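Local coordinates for single-stranded-DNA-specific exonuclease RecJ (Thermus thermophilus, PDB 2ZXR), which degrades single-stranded DNA in the 5' to 3' direction as an exonuclease that depends on divalent metal ions, at residues Pro539-Leu544 / Gly644-Ala649; Val603-Glu608 / Arg633-Tyr638. One frame throughout, in Å; residues are numbered along the deposited sequence.

In the fold
Contacts 1 and 2 both lie in the RecJ C-terminal domain, away from the metal site, and join strand 541-543, and the chain leaving strand 601-603, to the last two helices. Contact 2 is nested inside the chain loop that contact 1 closes. The two meet along neighbouring strands, where L544 N is hydrogen-bonded to V603 O and V603 N to Y542 O, and between the successive helices, where A637 CB packs against the backbone of F646. Contact 1, partly buried, sets helix 643-655 on edge strand 541-543; contact 2, buried, ties helix 624-639 to the chain leaving strand 601-603. In each, a helix hydroxyl accepts backbone N-H groups, two at S647 and one at Y638, beside a CH-pi contact.

Contact 1: residues Pro539-Leu544 / Gly644-Ala649; sequences PFAYPL and GLFSEA
The hydroxyl of S647 accepts two consecutive backbone N-H groups, from F540 and A541. F540 N and A541 N each lie 3.0 Å from S647 OG, and both bonds are nearly straight (171° and 167°). S647 OG is also hydrogen-bonded to the carbonyl oxygen of P643, one turn back in the helix, so three bonds grip one buried oxygen. The serine CB points toward the strand, and chi1 of -70° puts OG anti to the carbonyl carbon, beside the backbone N. The F540 ring lies alongside the same serine, with OG over one face and CE2 3.7 Å from S647 CB; L650 and L651 extend its apolar surroundings along the helix. The serine bonds join helix 643-655 to strand 541-543, an outermost strand of the five-stranded parallel sheet in the RecJ C-terminal domain; the axes of strand 541-543 and helix 644-649 approach to 7.3 Å. One residue before S647, F646 has CG anti to its backbone N. P543 CG sits over one face of the F646 ring, displaced toward the rim and 4.0 Å from the centroid, in a CH-pi contact. A541 CB meets the ring edge in its plane, 3.8 Å from F646 CD2. Before the strand, P539 CB rests 3.9 Å from G644 N.

Contact 2: residues Val603-Glu608 / Arg633-Tyr638; sequences VALGRE and RLLFAY
The 603-608 backbone, extended at V603 and A604 and turning aside at L605, passes the tip of Y638 on helix 624-639, with A604 and Y638 the closest residues at 8.0 Å between CA atoms. Y638 bridges this distance with its ring, CG lying anti to the backbone N (chi1 179°). L605 N donates to Y638 OH over 3.0 Å, with an angle of 162° at the hydrogen. The same hydroxyl makes a weak hydrogen bond with the carbonyl oxygen of L544, so the phenol tip has polar partners on two neighbouring chain segments. A604 CA closes in to 3.3 Å from Y638 OH, while V603 O lies at the ring edge, in plane, 3.4 Å from Y638 CE2. Over one face comes L605, its side chain running past the tyrosine in the opposite direction: CB lies near CZ, and CD1 reaches back to the CG end. L605 CD1 stands 3.8 Å from the ring centroid, 17° off the normal, in a CH-pi contact. L635, about one turn before Y638, meets L605 CD1 through its own CD1 at 4.4 Å, a loose contact. G606 follows with backbone angles suited to glycine, since a CB there would crowd the carbonyl oxygen of L605; its own carbonyl is hydrogen-bonded to R612. R641 makes a cation-pi contact with the Y638 ring. The arrangement is that of a helix beside a parallel beta-sheet, its tyrosine reaching to the C-terminal end of strand 601-603 and the loop that follows, within the RecJ C-terminal domain.

Contact 1: residues Pro539-Leu544 / Gly644-Ala649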
ATOM      1  N   PRO A 539     -16.311 -16.528  17.217  1.00 28.36           N
ATOM      2  CA  PRO A 539     -15.725 -17.375  18.263  1.00 28.20           C
ATOM      3  C   PRO A 539     -16.572 -18.523  18.792  1.00 28.14           C
ATOM      4  O   PRO A 539     -17.786 -18.429  18.825  1.00 28.09           O
ATOM      5  CB  PRO A 539     -15.353 -16.367  19.354  1.00 27.55           C
ATOM      6  CG  PRO A 539     -16.411 -15.324  19.230  1.00 28.50           C
ATOM      7  CD  PRO A 539     -16.696 -15.198  17.744  1.00 27.56           C
ATOM      8  N   PHE A 540     -15.911 -19.623  19.166  1.00 27.68           N
ATOM      9  CA  PHE A 540     -16.579 -20.785  19.747  1.00 26.85           C
ATOM     10  C   PHE A 540     -15.666 -21.338  20.855  1.00 26.34           C
ATOM     11  O   PHE A 540     -16.128 -22.007  21.780  1.00 27.90           O
ATOM     12  CB  PHE A 540     -16.892 -21.863  18.678  1.00 26.62           C
ATOM     13  CG  PHE A 540     -15.678 -22.598  18.161  1.00 27.47           C
ATOM     14  CD1 PHE A 540     -15.147 -23.677  18.863  1.00 27.00           C
ATOM     15  CD2 PHE A 540     -15.029 -22.168  16.990  1.00 26.21           C
ATOM     16  CE1 PHE A 540     -13.975 -24.322  18.408  1.00 27.81           C
ATOM     17  CE2 PHE A 540     -13.873 -22.795  16.526  1.00 26.62           C
ATOM     18  CZ  PHE A 540     -13.336 -23.878  17.232  1.00 26.85           C
ATOM     19  N   ALA A 541     -14.375 -21.026  20.781  1.00 25.05           N
ATOM     20  CA  ALA A 541     -13.420 -21.476  21.789  1.00 23.44           C
ATOM     21  C   ALA A 541     -12.836 -20.241  22.505  1.00 23.34           C
ATOM     22  O   ALA A 541     -12.268 -19.334  21.870  1.00 22.45           O
ATOM     23  CB  ALA A 541     -12.331 -22.304  21.134  1.00 22.53           C
ATOM     24  N   TYR A 542     -12.987 -20.226  23.829  1.00 22.82           N
ATOM     25  CA  TYR A 542     -12.563 -19.122  24.672  1.00 23.20           C
ATOM     26  C   TYR A 542     -11.426 -19.453  25.603  1.00 23.58           C
ATOM     27  O   TYR A 542     -11.613 -20.188  26.576  1.00 23.71           O
ATOM     28  CB  TYR A 542     -13.749 -18.626  25.491  1.00 23.60           C
ATOM     29  CG  TYR A 542     -14.851 -18.078  24.613  1.00 25.46           C
ATOM     30  CD1 TYR A 542     -15.622 -18.923  23.816  1.00 25.05           C
ATOM     31  CD2 TYR A 542     -15.090 -16.699  24.545  1.00 25.36           C
ATOM     32  CE1 TYR A 542     -16.607 -18.412  22.977  1.00 26.21           C
ATOM     33  CE2 TYR A 542     -16.068 -16.180  23.704  1.00 25.85           C
ATOM     34  CZ  TYR A 542     -16.816 -17.036  22.931  1.00 26.17           C
ATOM     35  OH  TYR A 542     -17.770 -16.505  22.102  1.00 28.33           O
ATOM     36  N   PRO A 543     -10.230 -18.906  25.324  1.00 22.48           N
ATOM     37  CA  PRO A 543      -9.041 -19.151  26.148  1.00 22.88           C
ATOM     38  C   PRO A 543      -9.273 -18.786  27.599  1.00 23.26           C
ATOM     39  O   PRO A 543      -9.821 -17.718  27.900  1.00 21.46           O
ATOM     40  CB  PRO A 543      -7.966 -18.247  25.518  1.00 21.85           C
ATOM     41  CG  PRO A 543      -8.358 -18.219  24.081  1.00 23.19           C
ATOM     42  CD  PRO A 543      -9.888 -18.104  24.135  1.00 23.43           C
ATOM     43  N   LEU A 544      -8.821 -19.673  28.477  1.00 24.31           N
ATOM     44  CA  LEU A 544      -8.908 -19.487  29.918  1.00 26.00           C
ATOM     45  C   LEU A 544      -7.549 -19.940  30.457  1.00 26.37           C
ATOM     46  O   LEU A 544      -7.030 -20.970  30.031  1.00 26.01           O
ATOM     47  CB  LEU A 544     -10.007 -20.371  30.500  1.00 27.08           C
ATOM     48  CG  LEU A 544     -10.281 -20.330  32.001  1.00 28.58           C
ATOM     49  CD1 LEU A 544     -10.950 -19.018  32.379  1.00 29.95           C
ATOM     50  CD2 LEU A 544     -11.206 -21.491  32.370  1.00 29.64           C
ATOM     51  N   GLY A 644     -11.726 -14.943  18.891  1.00 25.25           N
ATOM     52  CA  GLY A 644     -11.831 -15.064  17.444  1.00 23.11           C
ATOM     53  C   GLY A 644     -10.621 -15.687  16.764  1.00 21.93           C
ATOM     54  O   GLY A 644     -10.775 -16.612  15.964  1.00 20.66           O
ATOM     55  N   LEU A 645      -9.426 -15.178  17.088  1.00 21.22           N
ATOM     56  CA  LEU A 645      -8.151 -15.657  16.522  1.00 20.55           C
ATOM     57  C   LEU A 645      -7.818 -17.067  16.981  1.00 20.16           C
ATOM     58  O   LEU A 645      -7.294 -17.884  16.235  1.00 19.69           O
ATOM     59  CB  LEU A 645      -7.018 -14.705  16.932  1.00 20.04           C
ATOM     60  CG  LEU A 645      -7.085 -13.353  16.199  1.00 20.44           C
ATOM     61  CD1 LEU A 645      -6.220 -12.276  16.857  1.00 20.13           C
ATOM     62  CD2 LEU A 645      -6.675 -13.598  14.745  1.00 20.93           C
ATOM     63  N   PHE A 646      -8.127 -17.348  18.233  1.00 20.96           N
ATOM     64  CA  PHE A 646      -7.858 -18.667  18.793  1.00 20.51           C
ATOM     65  C   PHE A 646      -8.780 -19.664  18.109  1.00 20.46           C
ATOM     66  O   PHE A 646      -8.347 -20.743  17.701  1.00 19.28           O
ATOM     67  CB  PHE A 646      -8.142 -18.663  20.282  1.00 19.52           C
ATOM     68  CG  PHE A 646      -7.837 -19.952  20.936  1.00 21.23           C
ATOM     69  CD1 PHE A 646      -6.520 -20.330  21.160  1.00 20.93           C
ATOM     70  CD2 PHE A 646      -8.861 -20.814  21.306  1.00 21.11           C
ATOM     71  CE1 PHE A 646      -6.235 -21.538  21.737  1.00 21.34           C
ATOM     72  CE2 PHE A 646      -8.571 -22.026  21.889  1.00 22.13           C
ATOM     73  CZ  PHE A 646      -7.262 -22.386  22.104  1.00 21.36           C
ATOM     74  N   SER A 647     -10.059 -19.283  17.991  1.00 20.12           N
ATOM     75  CA  SER A 647     -11.046 -20.140  17.340  1.00 21.05           C
ATOM     76  C   SER A 647     -10.637 -20.372  15.890  1.00 21.40           C
ATOM     77  O   SER A 647     -10.713 -21.482  15.388  1.00 22.09           O
ATOM     78  CB  SER A 647     -12.443 -19.488  17.353  1.00 21.11           C
ATOM     79  OG  SER A 647     -13.008 -19.446  18.655  1.00 22.34           O
ATOM     80  N   GLU A 648     -10.206 -19.312  15.216  1.00 21.16           N
ATOM     81  CA  GLU A 648      -9.830 -19.447  13.820  1.00 21.70           C
ATOM     82  C   GLU A 648      -8.635 -20.367  13.695  1.00 22.14           C
ATOM     83  O   GLU A 648      -8.591 -21.263  12.829  1.00 21.71           O
ATOM     84  CB  GLU A 648      -9.490 -18.075  13.223  1.00 21.70           C
ATOM     85  CG  GLU A 648      -8.981 -18.168  11.807  1.00 22.91           C
ATOM     86  CD  GLU A 648      -8.610 -16.816  11.236  1.00 24.85           C
ATOM     87  OE1 GLU A 648      -7.923 -16.027  11.932  1.00 24.41           O
ATOM     88  OE2 GLU A 648      -9.006 -16.559  10.085  1.00 25.43           O
ATOM     89  N   ALA A 649      -7.661 -20.128  14.568  1.00 22.03           N
ATOM     90  CA  ALA A 649      -6.432 -20.895  14.587  1.00 22.14           C
ATOM     91  C   ALA A 649      -6.699 -22.364  14.889  1.00 22.71           C
ATOM     92  O   ALA A 649      -5.997 -23.257  14.390  1.00 21.65           O
ATOM     93  CB  ALA A 649      -5.488 -20.315  15.628  1.00 22.04           C
TER

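Contact 2: residues Val603-Glu608 / Arg633-Tyr638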
ATOM      1  N   VAL A 603     -11.318 -22.945  26.822  1.00 22.94           N
ATOM      2  CA  VAL A 603     -10.170 -23.785  26.618  1.00 22.36           C
ATOM      3  C   VAL A 603      -8.927 -23.309  27.311  1.00 23.87           C
ATOM      4  O   VAL A 603      -8.568 -22.136  27.252  1.00 24.55           O
ATOM      5  CB  VAL A 603      -9.887 -23.925  25.108  1.00 21.76           C
ATOM      6  CG1 VAL A 603      -8.717 -24.867  24.866  1.00 18.72           C
ATOM      7  CG2 VAL A 603     -11.152 -24.394  24.400  1.00 19.77           C
ATOM      8  N   ALA A 604      -8.280 -24.239  27.990  1.00 24.71           N
ATOM      9  CA  ALA A 604      -7.042 -23.957  28.683  1.00 26.19           C
ATOM     10  C   ALA A 604      -6.039 -24.950  28.097  1.00 27.61           C
ATOM     11  O   ALA A 604      -6.421 -25.989  27.554  1.00 26.52           O
ATOM     12  CB  ALA A 604      -7.211 -24.187  30.187  1.00 25.91           C
ATOM     13  N   LEU A 605      -4.760 -24.620  28.176  1.00 29.98           N
ATOM     14  CA  LEU A 605      -3.741 -25.521  27.666  1.00 33.41           C
ATOM     15  C   LEU A 605      -2.920 -25.892  28.867  1.00 35.94           C
ATOM     16  O   LEU A 605      -2.891 -27.043  29.316  1.00 36.11           O
ATOM     17  CB  LEU A 605      -2.846 -24.809  26.665  1.00 31.11           C
ATOM     18  CG  LEU A 605      -3.525 -24.318  25.395  1.00 30.30           C
ATOM     19  CD1 LEU A 605      -2.521 -23.464  24.619  1.00 28.30           C
ATOM     20  CD2 LEU A 605      -4.035 -25.513  24.588  1.00 26.96           C
ATOM     21  N   GLY A 606      -2.270 -24.867  29.387  1.00 39.74           N
ATOM     22  CA  GLY A 606      -1.432 -25.036  30.541  1.00 46.11           C
ATOM     23  C   GLY A 606      -0.326 -24.010  30.661  1.00 49.85           C
ATOM     24  O   GLY A 606      -0.376 -22.913  30.084  1.00 50.12           O
ATOM     25  N   ARG A 607       0.670 -24.396  31.450  1.00 53.63           N
ATOM     26  CA  ARG A 607       1.844 -23.593  31.739  1.00 56.99           C
ATOM     27  C   ARG A 607       2.996 -24.603  31.749  1.00 58.23           C
ATOM     28  O   ARG A 607       4.148 -24.271  31.427  1.00 59.23           O
ATOM     29  CB  ARG A 607       1.678 -22.918  33.111  1.00 58.96           C
ATOM     30  CG  ARG A 607       2.745 -21.890  33.470  1.00 61.53           C
ATOM     31  CD  ARG A 607       2.905 -20.845  32.375  1.00 63.84           C
ATOM     32  NE  ARG A 607       3.697 -21.361  31.260  1.00 65.92           N
ATOM     33  CZ  ARG A 607       4.006 -20.661  30.172  1.00 67.11           C
ATOM     34  NH1 ARG A 607       3.587 -19.406  30.043  1.00 67.84           N
ATOM     35  NH2 ARG A 607       4.750 -21.213  29.219  1.00 68.10           N
ATOM     36  N   GLU A 608       2.657 -25.841  32.117  1.00 58.87           N
ATOM     37  CA  GLU A 608       3.607 -26.962  32.156  1.00 58.91           C
ATOM     38  C   GLU A 608       2.878 -28.181  31.580  1.00 57.76           C
ATOM     39  O   GLU A 608       3.391 -29.303  31.607  1.00 58.17           O
ATOM     40  CB  GLU A 608       4.062 -27.264  33.595  1.00 60.24           C
ATOM     41  CG  GLU A 608       4.552 -26.047  34.380  1.00 62.17           C
ATOM     42  CD  GLU A 608       3.407 -25.154  34.842  1.00 63.30           C
ATOM     43  OE1 GLU A 608       3.678 -24.049  35.370  1.00 64.17           O
ATOM     44  OE2 GLU A 608       2.235 -25.564  34.683  1.00 63.85           O
ATOM     45  N   ARG A 633       0.293 -19.135  16.179  1.00 26.32           N
ATOM     46  CA  ARG A 633      -0.987 -18.410  16.232  1.00 26.84           C
ATOM     47  C   ARG A 633      -1.789 -18.869  17.448  1.00 25.85           C
ATOM     48  O   ARG A 633      -2.291 -18.047  18.210  1.00 26.28           O
ATOM     49  CB  ARG A 633      -1.849 -18.679  15.001  1.00 27.64           C
ATOM     50  CG  ARG A 633      -1.834 -17.589  13.965  1.00 32.19           C
ATOM     51  CD  ARG A 633      -2.282 -16.263  14.527  1.00 31.46           C
ATOM     52  NE  ARG A 633      -3.357 -15.733  13.708  1.00 32.69           N
ATOM     53  CZ  ARG A 633      -3.234 -15.384  12.434  1.00 30.20           C
ATOM     54  NH1 ARG A 633      -2.074 -15.497  11.808  1.00 28.41           N
ATOM     55  NH2 ARG A 633      -4.287 -14.914  11.799  1.00 28.96           N
ATOM     56  N   LEU A 634      -1.906 -20.185  17.619  1.00 25.19           N
ATOM     57  CA  LEU A 634      -2.665 -20.742  18.747  1.00 24.93           C
ATOM     58  C   LEU A 634      -2.157 -20.213  20.067  1.00 24.25           C
ATOM     59  O   LEU A 634      -2.926 -19.711  20.886  1.00 23.32           O
ATOM     60  CB  LEU A 634      -2.594 -22.279  18.763  1.00 24.52           C
ATOM     61  CG  LEU A 634      -3.587 -23.070  17.917  1.00 25.07           C
ATOM     62  CD1 LEU A 634      -3.289 -24.569  18.033  1.00 23.65           C
ATOM     63  CD2 LEU A 634      -5.006 -22.782  18.394  1.00 23.98           C
ATOM     64  N   LEU A 635      -0.847 -20.335  20.274  1.00 24.69           N
ATOM     65  CA  LEU A 635      -0.222 -19.852  21.498  1.00 24.09           C
ATOM     66  C   LEU A 635      -0.423 -18.373  21.679  1.00 24.83           C
ATOM     67  O   LEU A 635      -0.676 -17.922  22.793  1.00 24.72           O
ATOM     68  CB  LEU A 635       1.287 -20.129  21.501  1.00 25.61           C
ATOM     69  CG  LEU A 635       1.795 -21.502  21.932  1.00 26.20           C
ATOM     70  CD1 LEU A 635       1.337 -21.811  23.371  1.00 25.28           C
ATOM     71  CD2 LEU A 635       1.266 -22.528  20.985  1.00 27.80           C
ATOM     72  N   PHE A 636      -0.276 -17.604  20.594  1.00 23.98           N
ATOM     73  CA  PHE A 636      -0.436 -16.150  20.687  1.00 23.54           C
ATOM     74  C   PHE A 636      -1.862 -15.792  21.077  1.00 23.58           C
ATOM     75  O   PHE A 636      -2.061 -15.018  22.004  1.00 22.74           O
ATOM     76  CB  PHE A 636      -0.094 -15.448  19.357  1.00 23.31           C
ATOM     77  CG  PHE A 636      -0.414 -13.972  19.352  1.00 23.88           C
ATOM     78  CD1 PHE A 636       0.414 -13.056  20.010  1.00 24.91           C
ATOM     79  CD2 PHE A 636      -1.588 -13.503  18.751  1.00 24.96           C
ATOM     80  CE1 PHE A 636       0.074 -11.696  20.079  1.00 24.42           C
ATOM     81  CE2 PHE A 636      -1.939 -12.148  18.809  1.00 24.47           C
ATOM     82  CZ  PHE A 636      -1.106 -11.240  19.476  1.00 24.15           C
ATOM     83  N   ALA A 637      -2.848 -16.344  20.361  1.00 23.50           N
ATOM     84  CA  ALA A 637      -4.247 -16.055  20.666  1.00 24.20           C
ATOM     85  C   ALA A 637      -4.629 -16.569  22.051  1.00 24.43           C
ATOM     86  O   ALA A 637      -5.478 -15.974  22.718  1.00 24.86           O
ATOM     87  CB  ALA A 637      -5.188 -16.661  19.608  1.00 25.14           C
ATOM     88  N   TYR A 638      -4.020 -17.672  22.472  1.00 24.68           N
ATOM     89  CA  TYR A 638      -4.311 -18.210  23.805  1.00 26.31           C
ATOM     90  C   TYR A 638      -3.846 -17.213  24.864  1.00 27.12           C
ATOM     91  O   TYR A 638      -4.643 -16.775  25.697  1.00 25.83           O
ATOM     92  CB  TYR A 638      -3.616 -19.563  24.014  1.00 25.82           C
ATOM     93  CG  TYR A 638      -3.859 -20.153  25.384  1.00 26.77           C
ATOM     94  CD1 TYR A 638      -2.838 -20.204  26.333  1.00 25.49           C
ATOM     95  CD2 TYR A 638      -5.115 -20.667  25.733  1.00 25.85           C
ATOM     96  CE1 TYR A 638      -3.049 -20.757  27.597  1.00 26.28           C
ATOM     97  CE2 TYR A 638      -5.342 -21.217  26.987  1.00 26.75           C
ATOM     98  CZ  TYR A 638      -4.301 -21.264  27.923  1.00 27.17           C
ATOM     99  OH  TYR A 638      -4.513 -21.828  29.176  1.00 28.56           O
TER